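Local coordinates for protein cleavage stimulation factor 77 (Encephalitozoon cuniculi, PDB 2UY1) that forms a homodimer of helical repeats that probably serves as a scaffold of the mRNA 3'-end cleavage stimulation factor and may bind mRNA, at residues B[354-358]-B[420-424]; B[214-218]-B[435-439]; B[220-224]-B[251-256]; B[322-327]-B[342-346]; B[361-365]-B[389-393]. All coordinates share one frame. Residues are numbered along the deposited sequence.

Contact 1: residues B[354-358]-B[420-424]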
# COMPACT_ATOMS: atom_id res chain seq x y z
N THR B 354 -2.95 14.41 12.07
CA THR B 354 -1.91 13.73 11.29
C THR B 354 -2.24 13.78 9.75
O THR B 354 -1.36 13.99 8.87
CB THR B 354 -1.80 12.32 11.80
OG1 THR B 354 -1.19 12.35 13.11
CG2 THR B 354 -1.02 11.38 10.77
N LEU B 355 -3.52 13.62 9.45
CA LEU B 355 -4.02 13.84 8.09
C LEU B 355 -3.54 15.12 7.49
O LEU B 355 -3.04 15.13 6.39
CB LEU B 355 -5.55 13.91 8.10
CG LEU B 355 -6.16 14.15 6.71
CD1 LEU B 355 -5.84 12.96 5.73
CD2 LEU B 355 -7.65 14.36 6.93
N LEU B 356 -3.74 16.23 8.17
CA LEU B 356 -3.37 17.52 7.55
C LEU B 356 -1.83 17.63 7.46
O LEU B 356 -1.29 18.25 6.54
CB LEU B 356 -3.95 18.63 8.45
CG LEU B 356 -4.43 20.09 8.31
CD1 LEU B 356 -5.23 20.44 7.07
CD2 LEU B 356 -5.34 20.29 9.49
N LYS B 357 -1.14 17.13 8.50
CA LYS B 357 0.31 17.19 8.54
C LYS B 357 0.94 16.43 7.35
O LYS B 357 1.79 16.99 6.60
CB LYS B 357 0.83 16.67 9.87
CG LYS B 357 0.53 17.57 11.08
CD LYS B 357 1.08 16.94 12.39
CE LYS B 357 0.40 17.59 13.65
NZ LYS B 357 0.44 16.59 14.81
N GLU B 358 0.48 15.22 7.14
CA GLU B 358 0.93 14.37 6.03
C GLU B 358 0.52 14.86 4.66
O GLU B 358 1.34 14.84 3.74
CB GLU B 358 0.50 12.91 6.23
CG GLU B 358 0.92 11.93 5.09
CD GLU B 358 0.71 10.45 5.43
OE1 GLU B 358 1.31 9.92 6.41
OE2 GLU B 358 0.00 9.78 4.65
N LEU B 420 4.44 9.17 14.33
CA LEU B 420 2.99 9.23 14.46
C LEU B 420 2.37 7.96 13.87
O LEU B 420 2.88 7.40 12.88
CB LEU B 420 2.42 10.47 13.80
CG LEU B 420 2.86 11.81 14.35
CD1 LEU B 420 2.38 12.83 13.30
CD2 LEU B 420 2.24 12.00 15.74
N PRO B 421 1.29 7.46 14.49
CA PRO B 421 0.48 6.40 13.91
C PRO B 421 0.07 6.61 12.43
O PRO B 421 -0.29 7.73 12.02
CB PRO B 421 -0.77 6.39 14.84
CG PRO B 421 -0.27 6.83 16.11
CD PRO B 421 0.77 7.91 15.79
N PRO B 422 0.12 5.54 11.61
CA PRO B 422 -0.25 5.68 10.19
C PRO B 422 -1.72 5.99 9.92
O PRO B 422 -2.63 5.58 10.69
CB PRO B 422 0.11 4.32 9.59
CG PRO B 422 0.16 3.38 10.79
CD PRO B 422 0.58 4.18 11.94
N LEU B 423 -1.94 6.71 8.82
CA LEU B 423 -3.28 6.83 8.24
C LEU B 423 -3.69 5.48 7.66
O LEU B 423 -2.83 4.74 7.20
CB LEU B 423 -3.34 7.90 7.16
CG LEU B 423 -2.80 9.33 7.33
CD1 LEU B 423 -3.17 10.17 6.12
CD2 LEU B 423 -3.30 9.99 8.59
N PRO B 424 -5.00 5.13 7.73
CA PRO B 424 -5.54 3.97 7.00
C PRO B 424 -5.17 3.99 5.51
O PRO B 424 -5.07 5.07 4.93
CB PRO B 424 -7.07 4.15 7.15
CG PRO B 424 -7.22 4.88 8.47
CD PRO B 424 -6.05 5.83 8.50

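Contact 2: residues B[214-218]-B[435-439]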
# COMPACT_ATOMS: atom_id res chain seq x y z
N GLU B 214 -29.94 4.07 -4.90
CA GLU B 214 -29.36 3.80 -6.24
C GLU B 214 -30.42 3.75 -7.30
O GLU B 214 -30.22 4.24 -8.37
CB GLU B 214 -28.64 2.45 -6.26
CG GLU B 214 -27.43 2.43 -5.42
CD GLU B 214 -27.60 1.68 -4.10
OE1 GLU B 214 -28.56 1.95 -3.33
OE2 GLU B 214 -26.69 0.84 -3.82
N VAL B 215 -31.56 3.15 -6.98
CA VAL B 215 -32.64 3.00 -7.96
C VAL B 215 -33.11 4.35 -8.49
O VAL B 215 -33.38 4.50 -9.68
CB VAL B 215 -33.84 2.25 -7.35
CG1 VAL B 215 -33.50 0.79 -7.10
CG2 VAL B 215 -34.29 2.93 -6.06
N TYR B 216 -33.19 5.33 -7.59
CA TYR B 216 -33.68 6.67 -7.93
C TYR B 216 -32.66 7.35 -8.80
O TYR B 216 -33.02 8.05 -9.74
CB TYR B 216 -33.98 7.48 -6.66
CG TYR B 216 -35.03 6.83 -5.81
CD1 TYR B 216 -36.39 7.13 -5.98
CD2 TYR B 216 -34.68 5.83 -4.87
CE1 TYR B 216 -37.40 6.46 -5.21
CE2 TYR B 216 -35.66 5.18 -4.12
CZ TYR B 216 -37.00 5.50 -4.30
OH TYR B 216 -37.97 4.88 -3.53
N PHE B 217 -31.38 7.18 -8.48
CA PHE B 217 -30.31 7.73 -9.35
C PHE B 217 -30.34 7.06 -10.75
O PHE B 217 -30.11 7.75 -11.74
CB PHE B 217 -28.92 7.59 -8.69
CG PHE B 217 -27.73 7.83 -9.66
CD1 PHE B 217 -27.15 9.09 -9.76
CD2 PHE B 217 -27.22 6.78 -10.48
CE1 PHE B 217 -26.04 9.31 -10.62
CE2 PHE B 217 -26.16 6.98 -11.39
CZ PHE B 217 -25.57 8.26 -11.48
N PHE B 218 -30.57 5.73 -10.83
CA PHE B 218 -30.63 5.03 -12.14
C PHE B 218 -31.68 5.65 -13.08
O PHE B 218 -31.39 6.00 -14.23
CB PHE B 218 -31.03 3.56 -12.02
CG PHE B 218 -30.07 2.67 -11.26
CD1 PHE B 218 -28.72 2.99 -11.06
CD2 PHE B 218 -30.53 1.43 -10.82
CE1 PHE B 218 -27.85 2.12 -10.35
CE2 PHE B 218 -29.67 0.57 -10.15
CZ PHE B 218 -28.34 0.92 -9.90
N ILE B 435 -24.89 1.28 -15.45
CA ILE B 435 -25.50 2.35 -14.67
C ILE B 435 -25.08 2.34 -13.18
O ILE B 435 -25.07 3.40 -12.50
CB ILE B 435 -27.05 2.43 -14.87
CG1 ILE B 435 -27.60 3.72 -14.23
CG2 ILE B 435 -27.74 1.14 -14.37
CD1 ILE B 435 -27.47 4.96 -15.11
N LEU B 436 -24.69 1.18 -12.68
CA LEU B 436 -24.09 1.12 -11.33
C LEU B 436 -22.66 1.69 -11.31
O LEU B 436 -22.26 2.34 -10.38
CB LEU B 436 -24.09 -0.33 -10.84
CG LEU B 436 -23.73 -0.70 -9.39
CD1 LEU B 436 -24.48 0.09 -8.33
CD2 LEU B 436 -23.96 -2.20 -9.19
N GLY B 437 -21.89 1.41 -12.35
CA GLY B 437 -20.67 2.14 -12.69
C GLY B 437 -20.82 3.63 -12.60
O GLY B 437 -20.01 4.31 -11.93
N ARG B 438 -21.86 4.16 -13.25
CA ARG B 438 -22.17 5.59 -13.23
C ARG B 438 -22.41 6.12 -11.81
O ARG B 438 -21.91 7.18 -11.43
CB ARG B 438 -23.37 5.89 -14.15
CG ARG B 438 -22.97 5.88 -15.61
CD ARG B 438 -24.15 5.88 -16.55
NE ARG B 438 -23.73 5.61 -17.94
CZ ARG B 438 -23.38 6.53 -18.85
NH1 ARG B 438 -23.36 7.84 -18.55
NH2 ARG B 438 -23.07 6.15 -20.09
N TYR B 439 -23.20 5.38 -11.04
CA TYR B 439 -23.48 5.69 -9.66
C TYR B 439 -22.19 5.78 -8.88
O TYR B 439 -22.03 6.73 -8.15
CB TYR B 439 -24.38 4.59 -9.03
CG TYR B 439 -24.45 4.66 -7.51
CD1 TYR B 439 -25.28 5.59 -6.86
CD2 TYR B 439 -23.70 3.79 -6.73
CE1 TYR B 439 -25.35 5.64 -5.49
CE2 TYR B 439 -23.75 3.83 -5.38
CZ TYR B 439 -24.57 4.77 -4.75
OH TYR B 439 -24.63 4.79 -3.38

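Contact 3: residues B[220-224]-B[251-256]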
# COMPACT_ATOMS: atom_id res chain seq x y z
N SER B 220 -33.35 8.62 -12.59
CA SER B 220 -33.05 10.03 -12.82
C SER B 220 -32.11 10.20 -14.03
O SER B 220 -32.35 11.04 -14.92
CB SER B 220 -32.40 10.62 -11.54
OG SER B 220 -31.91 11.95 -11.78
N GLU B 221 -31.05 9.37 -14.05
CA GLU B 221 -30.03 9.42 -15.11
C GLU B 221 -30.63 9.03 -16.44
O GLU B 221 -30.43 9.72 -17.40
CB GLU B 221 -28.82 8.56 -14.80
CG GLU B 221 -27.82 9.18 -13.79
CD GLU B 221 -27.20 10.50 -14.21
OE1 GLU B 221 -26.33 10.52 -15.11
OE2 GLU B 221 -27.53 11.54 -13.60
N TYR B 222 -31.42 7.96 -16.45
CA TYR B 222 -32.15 7.57 -17.66
C TYR B 222 -33.01 8.72 -18.17
O TYR B 222 -32.98 9.06 -19.35
CB TYR B 222 -33.00 6.33 -17.41
CG TYR B 222 -33.93 6.10 -18.57
CD1 TYR B 222 -33.43 5.61 -19.79
CD2 TYR B 222 -35.29 6.39 -18.47
CE1 TYR B 222 -34.29 5.39 -20.88
CE2 TYR B 222 -36.14 6.17 -19.56
CZ TYR B 222 -35.64 5.68 -20.76
OH TYR B 222 -36.47 5.49 -21.84
N LEU B 223 -33.75 9.33 -17.26
CA LEU B 223 -34.69 10.39 -17.61
C LEU B 223 -33.98 11.61 -18.15
O LEU B 223 -34.49 12.25 -19.07
CB LEU B 223 -35.51 10.80 -16.39
CG LEU B 223 -36.71 9.89 -16.13
CD1 LEU B 223 -37.34 10.34 -14.82
CD2 LEU B 223 -37.75 9.84 -17.29
N ILE B 224 -32.81 11.92 -17.58
CA ILE B 224 -31.98 13.07 -18.01
C ILE B 224 -31.50 12.83 -19.45
O ILE B 224 -31.44 13.74 -20.25
CB ILE B 224 -30.79 13.31 -17.02
CG1 ILE B 224 -31.29 13.85 -15.67
CG2 ILE B 224 -29.72 14.22 -17.62
CD1 ILE B 224 -30.14 14.27 -14.67
N TYR B 251 -26.53 14.71 -4.87
CA TYR B 251 -26.90 14.65 -6.26
C TYR B 251 -28.06 15.63 -6.62
O TYR B 251 -28.02 16.36 -7.60
CB TYR B 251 -27.29 13.22 -6.54
CG TYR B 251 -27.84 12.92 -7.93
CD1 TYR B 251 -26.96 12.62 -8.99
CD2 TYR B 251 -29.21 12.84 -8.16
CE1 TYR B 251 -27.44 12.29 -10.27
CE2 TYR B 251 -29.70 12.51 -9.48
CZ TYR B 251 -28.81 12.24 -10.50
OH TYR B 251 -29.26 11.90 -11.77
N TYR B 252 -29.10 15.62 -5.82
CA TYR B 252 -30.15 16.68 -5.90
C TYR B 252 -29.55 18.11 -5.85
O TYR B 252 -29.77 18.89 -6.74
CB TYR B 252 -31.15 16.45 -4.75
CG TYR B 252 -32.46 17.29 -4.83
CD1 TYR B 252 -33.37 17.09 -5.87
CD2 TYR B 252 -32.77 18.23 -3.84
CE1 TYR B 252 -34.56 17.88 -5.95
CE2 TYR B 252 -33.94 19.00 -3.89
CZ TYR B 252 -34.84 18.83 -4.94
OH TYR B 252 -36.04 19.60 -4.97
N GLY B 253 -28.74 18.45 -4.86
CA GLY B 253 -28.22 19.82 -4.82
C GLY B 253 -27.47 20.16 -6.09
O GLY B 253 -27.73 21.17 -6.74
N LEU B 254 -26.53 19.29 -6.48
CA LEU B 254 -25.67 19.61 -7.59
C LEU B 254 -26.32 19.46 -8.97
O LEU B 254 -26.12 20.31 -9.83
CB LEU B 254 -24.37 18.79 -7.53
CG LEU B 254 -23.28 19.14 -8.56
CD1 LEU B 254 -22.77 20.59 -8.49
CD2 LEU B 254 -22.12 18.09 -8.43
N VAL B 255 -27.00 18.36 -9.21
CA VAL B 255 -27.44 18.02 -10.58
C VAL B 255 -28.76 18.76 -10.90
O VAL B 255 -29.01 19.18 -12.04
CB VAL B 255 -27.63 16.49 -10.71
CG1 VAL B 255 -28.52 16.08 -11.90
CG2 VAL B 255 -26.26 15.77 -10.78
N MET B 256 -29.57 18.92 -9.86
CA MET B 256 -30.89 19.57 -9.99
C MET B 256 -30.91 21.03 -9.52
O MET B 256 -32.00 21.61 -9.46
CB MET B 256 -31.93 18.78 -9.22
CG MET B 256 -31.86 17.33 -9.49
SD MET B 256 -32.38 17.04 -11.15
CE MET B 256 -32.36 15.24 -11.23

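Contact 4: residues B[322-327]-B[342-346]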
# COMPACT_ATOMS: atom_id res chain seq x y z
N PHE B 322 -10.21 22.21 4.80
CA PHE B 322 -9.03 23.02 4.52
C PHE B 322 -8.18 22.41 3.43
O PHE B 322 -7.65 23.13 2.62
CB PHE B 322 -8.14 23.13 5.77
CG PHE B 322 -8.75 23.93 6.92
CD1 PHE B 322 -8.60 25.30 6.97
CD2 PHE B 322 -9.44 23.27 7.94
CE1 PHE B 322 -9.14 26.04 8.04
CE2 PHE B 322 -9.97 24.00 9.03
CZ PHE B 322 -9.79 25.39 9.08
N ILE B 323 -7.94 21.09 3.49
CA ILE B 323 -7.17 20.35 2.50
C ILE B 323 -7.88 20.39 1.15
O ILE B 323 -7.26 20.58 0.11
CB ILE B 323 -7.01 18.86 2.92
CG1 ILE B 323 -6.35 18.69 4.30
CG2 ILE B 323 -6.33 18.02 1.81
CD1 ILE B 323 -6.33 17.18 4.78
N TYR B 324 -9.20 20.19 1.15
CA TYR B 324 -9.96 20.35 -0.09
C TYR B 324 -9.82 21.75 -0.70
O TYR B 324 -9.62 21.88 -1.91
CB TYR B 324 -11.40 20.00 0.17
CG TYR B 324 -12.32 20.49 -0.89
CD1 TYR B 324 -12.53 19.76 -2.07
CD2 TYR B 324 -12.97 21.72 -0.72
CE1 TYR B 324 -13.36 20.26 -3.03
CE2 TYR B 324 -13.80 22.22 -1.66
CZ TYR B 324 -14.01 21.51 -2.80
OH TYR B 324 -14.87 22.06 -3.72
N CYS B 325 -9.94 22.81 0.11
CA CYS B 325 -9.83 24.20 -0.43
C CYS B 325 -8.46 24.52 -0.94
O CYS B 325 -8.31 25.36 -1.85
CB CYS B 325 -10.17 25.27 0.63
SG CYS B 325 -11.95 25.32 0.99
N ALA B 326 -7.44 23.96 -0.28
CA ALA B 326 -6.04 24.20 -0.72
C ALA B 326 -5.80 23.56 -2.11
O ALA B 326 -5.15 24.15 -3.03
CB ALA B 326 -5.06 23.68 0.31
N PHE B 327 -6.38 22.37 -2.27
CA PHE B 327 -6.29 21.67 -3.54
C PHE B 327 -7.10 22.38 -4.63
O PHE B 327 -6.72 22.41 -5.74
CB PHE B 327 -6.83 20.26 -3.44
CG PHE B 327 -5.97 19.25 -2.69
CD1 PHE B 327 -4.62 19.46 -2.40
CD2 PHE B 327 -6.55 18.00 -2.38
CE1 PHE B 327 -3.87 18.47 -1.76
CE2 PHE B 327 -5.79 17.00 -1.72
CZ PHE B 327 -4.46 17.25 -1.38
N ILE B 342 -3.71 28.10 3.29
CA ILE B 342 -4.91 27.35 3.72
C ILE B 342 -4.55 26.12 4.56
O ILE B 342 -5.17 25.87 5.59
CB ILE B 342 -5.78 26.99 2.48
CG1 ILE B 342 -6.16 28.26 1.73
CG2 ILE B 342 -6.96 26.16 2.90
CD1 ILE B 342 -6.90 28.08 0.45
N PHE B 343 -3.53 25.38 4.13
CA PHE B 343 -3.02 24.22 4.91
C PHE B 343 -2.51 24.68 6.30
O PHE B 343 -2.77 24.01 7.30
CB PHE B 343 -1.84 23.56 4.20
CG PHE B 343 -2.19 22.47 3.20
CD1 PHE B 343 -1.84 22.63 1.88
CD2 PHE B 343 -2.70 21.24 3.62
CE1 PHE B 343 -2.14 21.62 0.94
CE2 PHE B 343 -2.97 20.20 2.68
CZ PHE B 343 -2.70 20.41 1.34
N SER B 344 -1.76 25.78 6.31
CA SER B 344 -1.18 26.39 7.53
C SER B 344 -2.28 26.80 8.52
O SER B 344 -2.24 26.36 9.67
CB SER B 344 -0.29 27.60 7.17
OG SER B 344 0.88 27.22 6.42
N SER B 345 -3.26 27.58 8.07
CA SER B 345 -4.51 27.88 8.85
C SER B 345 -5.17 26.68 9.43
O SER B 345 -5.53 26.67 10.60
CB SER B 345 -5.56 28.48 7.96
OG SER B 345 -5.06 29.68 7.45
N GLY B 346 -5.37 25.67 8.60
CA GLY B 346 -5.99 24.46 9.04
C GLY B 346 -5.23 23.74 10.10
O GLY B 346 -5.82 23.11 10.93

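Contact 5: residues B[361-365]-B[389-393]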
# COMPACT_ATOMS: atom_id res chain seq x y z
N PHE B 361 2.57 18.08 3.92
CA PHE B 361 3.93 17.81 3.54
C PHE B 361 4.03 17.20 2.17
O PHE B 361 4.86 17.61 1.37
CB PHE B 361 4.68 16.99 4.58
CG PHE B 361 6.04 16.51 4.09
CD1 PHE B 361 7.09 17.45 3.88
CD2 PHE B 361 6.24 15.17 3.78
CE1 PHE B 361 8.36 17.05 3.35
CE2 PHE B 361 7.53 14.74 3.27
CZ PHE B 361 8.58 15.74 3.08
N LEU B 362 3.18 16.24 1.86
CA LEU B 362 3.33 15.45 0.62
C LEU B 362 2.86 16.24 -0.58
O LEU B 362 3.34 16.08 -1.71
CB LEU B 362 2.58 14.13 0.68
CG LEU B 362 3.09 13.06 1.68
CD1 LEU B 362 2.12 11.91 1.68
CD2 LEU B 362 4.55 12.53 1.41
N PHE B 363 1.89 17.12 -0.32
CA PHE B 363 1.46 18.10 -1.30
C PHE B 363 2.64 19.02 -1.60
O PHE B 363 2.92 19.34 -2.72
CB PHE B 363 0.33 18.98 -0.74
CG PHE B 363 0.04 20.20 -1.59
CD1 PHE B 363 -0.67 20.08 -2.81
CD2 PHE B 363 0.44 21.46 -1.19
CE1 PHE B 363 -0.93 21.22 -3.61
CE2 PHE B 363 0.21 22.60 -1.99
CZ PHE B 363 -0.47 22.48 -3.21
N LEU B 364 3.31 19.56 -0.59
CA LEU B 364 4.42 20.49 -0.98
C LEU B 364 5.55 19.74 -1.75
O LEU B 364 6.19 20.26 -2.67
CB LEU B 364 4.99 21.15 0.29
CG LEU B 364 4.05 22.15 1.00
CD1 LEU B 364 4.71 22.63 2.30
CD2 LEU B 364 3.73 23.37 0.09
N LEU B 365 5.86 18.54 -1.34
CA LEU B 365 6.96 17.83 -2.00
C LEU B 365 6.53 17.45 -3.45
O LEU B 365 7.31 17.61 -4.41
CB LEU B 365 7.32 16.61 -1.14
CG LEU B 365 8.64 15.88 -1.37
CD1 LEU B 365 9.73 16.72 -0.83
CD2 LEU B 365 8.48 14.48 -0.69
N SER B 389 8.94 9.28 2.27
CA SER B 389 8.90 10.22 1.10
C SER B 389 10.04 11.20 1.11
O SER B 389 10.69 11.42 0.05
CB SER B 389 7.55 10.97 1.04
OG SER B 389 6.51 10.00 1.12
N MET B 390 10.35 11.75 2.28
CA MET B 390 11.48 12.68 2.40
C MET B 390 12.83 11.99 2.18
O MET B 390 13.71 12.53 1.55
CB MET B 390 11.41 13.42 3.77
CG MET B 390 12.43 14.52 4.01
SD MET B 390 12.08 15.98 2.94
CE MET B 390 13.01 15.57 1.54
N ILE B 391 13.01 10.79 2.72
CA ILE B 391 14.25 10.00 2.49
C ILE B 391 14.41 9.67 0.99
O ILE B 391 15.52 9.72 0.45
CB ILE B 391 14.25 8.66 3.38
CG1 ILE B 391 14.53 9.01 4.87
CG2 ILE B 391 15.30 7.58 2.81
CD1 ILE B 391 14.04 7.94 5.95
N GLU B 392 13.33 9.28 0.34
CA GLU B 392 13.39 8.93 -1.09
C GLU B 392 13.69 10.16 -1.97
O GLU B 392 14.56 10.13 -2.86
CB GLU B 392 12.10 8.27 -1.59
CG GLU B 392 12.04 7.95 -3.18
CD GLU B 392 12.85 6.71 -3.63
OE1 GLU B 392 13.72 6.22 -2.86
OE2 GLU B 392 12.65 6.21 -4.76
N TYR B 393 12.98 11.23 -1.68
CA TYR B 393 13.33 12.58 -2.31
C TYR B 393 14.80 13.06 -2.18
O TYR B 393 15.44 13.43 -3.18
CB TYR B 393 12.40 13.63 -1.73
CG TYR B 393 12.48 14.98 -2.46
CD1 TYR B 393 11.64 15.26 -3.52
CD2 TYR B 393 13.40 15.93 -2.08
CE1 TYR B 393 11.66 16.51 -4.15
CE2 TYR B 393 13.45 17.19 -2.72
CZ TYR B 393 12.59 17.45 -3.74
OH TYR B 393 12.62 18.65 -4.39
O HOH W 1 9.74 19.28 -3.99

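Contact 1: residues B[354-358]-B[420-424]
Irregular chain can be fastened to a helical repeat without forming an alpha helix or beta strand, and the proline-rich segment 420-424 illustrates how. Its backbone angles lie close to those of a polyproline II helix, whose three-residue period brings Leu420 and Leu423 round to the same side, facing the first turn of helix 354-367. Leu420 comes first, with CD1 3.6 Å from Thr354 OG1 and 4.4 Å from Lys357 CD; its backbone is also hydrogen-bonded to Lys382, which ties the loop to the turn ahead of helix 384-397. Pro421 adds a lighter touch through its backbone, its O lying 3.9 Å from Thr354 CG2. Leu423 then makes the broadest contact. Its CD2 packs 3.4 Å from Thr354 CG2 and 3.7 Å from Leu355 N, while its CD1 meets Leu355 CD1 at 3.9 Å and lies 3.5 Å from Glu358 OE2. The carboxylate of Glu358 finds its polar partner in Thr383, hydrogen-bonded through OE1. No hydrogen bond joins the two segments, so here the loop is held to the helix by the fit of two leucine side chains around Thr354 and Leu355, in van der Waals contact.

Contact 2: residues B[214-218]-B[435-439]
This is a steep helix-on-helix packing in which helix 434-446, near the C-terminal end of the modelled chain, lies across helix 213-225 of the helical-repeat array, more than 200 residues earlier. The segment axes approach to 10.0 Å and their directions differ by 107°, so the contact is short and depends on bulky side chains to fill the gap. Phe217 reaches the backbone of the partner helix, its CE2 lying 3.4 Å from Tyr439 N and 3.8 Å from Tyr439 CB. The two rings form a T-shaped (edge-to-face) pair, with the edge of Tyr439 toward the face of Phe217, centroids 6.0 Å apart and planes at 71°. The face of Tyr439 is used as well: Glu214 CG sits 3.8 Å from its ring centroid, close to the normal, in a CH-pi contact. At the other end, Phe218 CD1 touches Ile435 CG1 at 3.4 Å, and Ile435 CG2 lies over the Phe218 ring, 4.1 Å from the centroid. Phe218 and Ile435 also pack on Ala176 and Ile179 of helix 173-184. The end of Arg438 leads away to a salt bridge with Asp408 of the neighbouring subunit. With no hydrogen bond between the segments, aromatic and aliphatic packing holds this crossing together, leaving the charge of Arg438 to the dimer interface.

Contact 3: residues B[220-224]-B[251-256]
The hydroxyl of Tyr251 is the meeting point of a short relay of hydrogen bonds: it accepts from Ser220 OG, with Ser220 OG to Tyr251 OH at 2.7 Å, and donates to the carboxylate, with Tyr251 OH to Glu221 OE2 at 2.5 Å. Both partners approach near the plane of the tyrosine ring. The other carboxylate oxygen, Glu221 OE1, forms a salt bridge with Arg404 of the neighbouring subunit, so the relay leads on to the dimer interface. Around it lies an apolar patch in which Ile224 CD1 packs 3.7 Å from Val255 CG1 and 4.2 Å from Met256 CE, and the same Met256 CE lies 3.4 Å from Ser220 OG. The helical segments run nearly parallel, at 19°, with axes 13.7 Å apart. This is the relation expected of alternate helices in a stack of two-helix repeats such as the HAT repeats of this family. Helix 229-242 falls between them in sequence, and its Val236 touches both Ser220 and Tyr251. At this spacing backbones cannot meet, and the long tyrosine spans the gap. Since its hydroxyl both accepts and donates, the chemistry joins two polar side chains of helix 213-225 to the next helix but one within a buried contact.

Contact 4: residues B[322-327]-B[342-346]
The ring of Phe322 lies flat over Gly346: CA of Gly346 is 3.5 Å from the centroid of the Phe322 ring and 13° off its normal, a CH-pi contact made where the helices come close. Glycine makes this possible, because a CB at that position would fall 2.7 Å from Phe322 CG. Helices 319-333 and 337-349 follow one another as an antiparallel helical hairpin, the building unit of the TPR-like HAT fold, with segment axes 8.7 Å apart and directions at 170°. The hairpin illustrates how a small residue lets two helices approach closely. At the other end Ala326 plays a comparable part: its CB packs 4.0 Å from Ile342 CB and lies over the face of Phe343, 3.6 Å from Phe343 CE1. Although the CA-to-CB bond of Phe343 points away from the partner helix, the far end of its ring comes back to that helix, where Phe343 CE2 meets Ile323 CG1 at 4.0 Å and Phe343 CZ meets Phe327 CE1 at 3.8 Å. Beyond the hairpin, Phe343 meets Phe360 and Phe363 of helix 354-367, the next in the chain, while Phe322 and Cys325 rest on Phe309 of helix 302-311. Ile342, level with Ala326, turns its side chain into the hairpin, and its CG2 comes to 3.1 Å from Phe322 O.

Contact 5: residues B[361-365]-B[389-393]
A single water bridges this largely apolar contact, donating to Leu365 O at 3.0 Å and pairing with Tyr393 OH, also at 3.0 Å. The helices are alternate members of a HAT (half-a-TPR) solenoid, 354-367 and 384-397, with helix 370-379 between them in sequence. Their segments run almost parallel, at 19°, with axes 11.5 Å apart, which illustrates a general feature of such repeats: helices separated by one hairpin partner touch through side chains across a wider gap. Leu365 is central here: its CD1 lies over the face of the Tyr393 ring in a CH-pi contact, 3.6 Å from the centroid, and also 4.2 Å from Met390 CE. Met390 and Phe361 form a Met-aromatic contact at the ring edge, with Met390 SD 3.5 Å from Phe361 CZ, and both side chains touch Phe377 of helix 370-379. Tyr393 also packs on Tyr331 of the neighbouring subunit, so helix 384-397 borders the dimer interface at this point. Ser389 approaches both Leu365 and Leu362. Its hydroxyl is hydrogen-bonded within its own helix to Arg385 O and meets Leu362 only in a close van der Waals contact, with Leu362 CD2 3.2 Å from Ser389 OG.

How the contacts relate
The contacts fall into two groups along the solenoid. Contacts 2 and 3 share helix 213-225, with centres 11 Å apart, and meet where Phe217 CD1 lies 3.3 Å from Tyr251 CE1. Contacts 1, 4 and 5 lie together further along, their centres 14 to 18 Å apart. Helix 354-367 serves both contact 1 and contact 5 and packs on contact 4, through Leu356 CD2 to Gly346 O at 3.2 Å and Phe343 CE1 to Phe363 CD2 at 3.3 Å. The centres of contacts 2 and 4 are 32 Å apart. Contact 2 closes a long chain loop that encloses all the others, and contacts 2, 3 and 5 each touch the neighbouring subunit.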